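Local coordinates for hypothetical conserved protein TTC0263 (Thermus thermophilus, PDB 2PL2) that is of unknown function but belongs to the tetratricopeptide repeat family, whose stacked helical hairpins commonly serve as scaffolds for protein-protein interaction, at residues A[103-106]-A[107-111]. Sequence-based numbering, arbitrary orientation.
Sequences ALSV and LKDAE
Leu107 opens a worked example of how successive turns of an alpha-helix sort their side chains: its N-H bonds to Ala103 O at 3.0 Å, and its CB, CG and CD1 lie against that same oxygen. With CG beside its own backbone N (chi1 -75°), Leu107 CG comes within 3.0 Å of Ala103 O, a close approach, and CD1 follows it along the same oxygen. Lys108 continues the i to i+4 pattern, its N donating to Leu104 O at 2.9 Å. Because CG lies anti to the backbone N (chi1 -168°) and the chain bends at chi2, the ammonium runs on toward the next turn, where Lys108 NZ makes a salt bridge of 2.6 Å with Glu111 OE1 on its syn side. All this lies on helix 93-113 of a tetratricopeptide repeat array, in which antiparallel helices pack side by side: Leu107 reaches Ser80 of helix 73-88 and Val127 of helix 118-130. Asp109 belongs to the polar face; its N binds Ser105 O at 3.0 Å, and its carboxylate turns back beside that carbonyl, Asp109 OD1 and OD2 each 3.4 Å from Ser105 O, a pairing of acceptors that is probably mildly unfavourable. Ala110, buried and in contact with Tyr76 of helix 73-88 and Leu120 of helix 118-130, donates from its N to Val106 O at 3.0 Å. Glu111 ends the segment, and its other oxygen, OE2, makes a salt bridge with Arg124 of helix 118-130.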
ATOM      1  N   ALA A 103      12.947   9.867  12.246  1.00 32.94           N
ATOM      2  CA  ALA A 103      12.899   8.409  12.190  1.00 32.99           C
ATOM      3  C   ALA A 103      14.236   7.836  12.640  1.00 32.37           C
ATOM      4  O   ALA A 103      14.274   6.831  13.341  1.00 32.64           O
ATOM      5  CB  ALA A 103      12.554   7.936  10.771  1.00 32.56           C
ATOM      6  N   LEU A 104      15.330   8.481  12.245  1.00 32.67           N
ATOM      7  CA  LEU A 104      16.664   8.035  12.640  1.00 34.04           C
ATOM      8  C   LEU A 104      16.836   8.218  14.133  1.00 34.79           C
ATOM      9  O   LEU A 104      17.430   7.380  14.817  1.00 36.85           O
ATOM     10  CB  LEU A 104      17.749   8.852  11.950  1.00 35.29           C
ATOM     11  CG  LEU A 104      18.256   8.442  10.573  1.00 38.69           C
ATOM     12  CD1 LEU A 104      19.500   9.264  10.259  1.00 37.99           C
ATOM     13  CD2 LEU A 104      18.597   6.957  10.555  1.00 39.00           C
ATOM     14  N   SER A 105      16.322   9.333  14.632  1.00 32.72           N
ATOM     15  CA  SER A 105      16.431   9.653  16.041  1.00 31.28           C
ATOM     16  C   SER A 105      15.683   8.657  16.903  1.00 28.70           C
ATOM     17  O   SER A 105      16.212   8.153  17.890  1.00 28.79           O
ATOM     18  CB  SER A 105      15.901  11.068  16.290  1.00 34.36           C
ATOM     19  OG  SER A 105      16.134  11.472  17.626  1.00 36.43           O
ATOM     20  N   VAL A 106      14.447   8.369  16.528  1.00 26.88           N
ATOM     21  CA  VAL A 106      13.625   7.441  17.294  1.00 25.84           C
ATOM     22  C   VAL A 106      14.184   6.018  17.238  1.00 26.52           C
ATOM     23  O   VAL A 106      14.118   5.265  18.210  1.00 26.38           O
ATOM     24  CB  VAL A 106      12.168   7.469  16.771  1.00 24.19           C
ATOM     25  CG1 VAL A 106      11.331   6.478  17.524  1.00 24.83           C
ATOM     26  CG2 VAL A 106      11.580   8.880  16.930  1.00 23.12           C
ATOM     27  N   LEU A 107      14.727   5.647  16.085  1.00 29.03           N
ATOM     28  CA  LEU A 107      15.308   4.323  15.921  1.00 30.07           C
ATOM     29  C   LEU A 107      16.515   4.237  16.834  1.00 29.55           C
ATOM     30  O   LEU A 107      16.729   3.224  17.493  1.00 30.86           O
ATOM     31  CB  LEU A 107      15.713   4.091  14.458  1.00 29.14           C
ATOM     32  CG  LEU A 107      14.552   3.815  13.497  1.00 25.38           C
ATOM     33  CD1 LEU A 107      15.052   3.826  12.065  1.00 24.16           C
ATOM     34  CD2 LEU A 107      13.938   2.465  13.824  1.00 24.48           C
ATOM     35  N   LYS A 108      17.292   5.314  16.882  1.00 31.21           N
ATOM     36  CA  LYS A 108      18.466   5.371  17.748  1.00 32.85           C
ATOM     37  C   LYS A 108      18.067   5.175  19.216  1.00 33.51           C
ATOM     38  O   LYS A 108      18.699   4.396  19.932  1.00 34.18           O
ATOM     39  CB  LYS A 108      19.174   6.711  17.577  1.00 34.58           C
ATOM     40  CG  LYS A 108      20.543   6.752  18.209  1.00 39.42           C
ATOM     41  CD  LYS A 108      21.475   5.740  17.564  1.00 43.19           C
ATOM     42  CE  LYS A 108      22.830   5.720  18.263  1.00 45.33           C
ATOM     43  NZ  LYS A 108      23.753   4.727  17.625  1.00 47.16           N
ATOM     44  N   ASP A 109      17.015   5.870  19.663  1.00 33.65           N
ATOM     45  CA  ASP A 109      16.545   5.736  21.047  1.00 33.80           C
ATOM     46  C   ASP A 109      16.130   4.293  21.295  1.00 34.41           C
ATOM     47  O   ASP A 109      16.365   3.745  22.370  1.00 33.47           O
ATOM     48  CB  ASP A 109      15.323   6.623  21.355  1.00 34.88           C
ATOM     49  CG  ASP A 109      15.563   8.094  21.094  1.00 37.72           C
ATOM     50  OD1 ASP A 109      16.726   8.557  21.196  1.00 37.54           O
ATOM     51  OD2 ASP A 109      14.564   8.796  20.801  1.00 40.11           O
ATOM     52  N   ALA A 110      15.480   3.684  20.309  1.00 35.01           N
ATOM     53  CA  ALA A 110      15.056   2.302  20.460  1.00 37.69           C
ATOM     54  C   ALA A 110      16.286   1.404  20.617  1.00 39.61           C
ATOM     55  O   ALA A 110      16.264   0.414  21.351  1.00 38.11           O
ATOM     56  CB  ALA A 110      14.243   1.872  19.249  1.00 38.74           C
ATOM     57  N   GLU A 111      17.360   1.759  19.919  1.00 42.65           N
ATOM     58  CA  GLU A 111      18.591   0.989  19.968  1.00 47.39           C
ATOM     59  C   GLU A 111      19.125   0.926  21.398  1.00 48.61           C
ATOM     60  O   GLU A 111      19.809  -0.036  21.777  1.00 49.07           O
ATOM     61  CB  GLU A 111      19.632   1.611  19.032  1.00 50.23           C
ATOM     62  CG  GLU A 111      21.016   0.974  19.120  1.00 55.53           C
ATOM     63  CD  GLU A 111      22.009   1.561  18.121  1.00 57.78           C
ATOM     64  OE1 GLU A 111      22.088   2.807  18.014  1.00 58.27           O
ATOM     65  OE2 GLU A 111      22.715   0.775  17.451  1.00 59.07           O
TER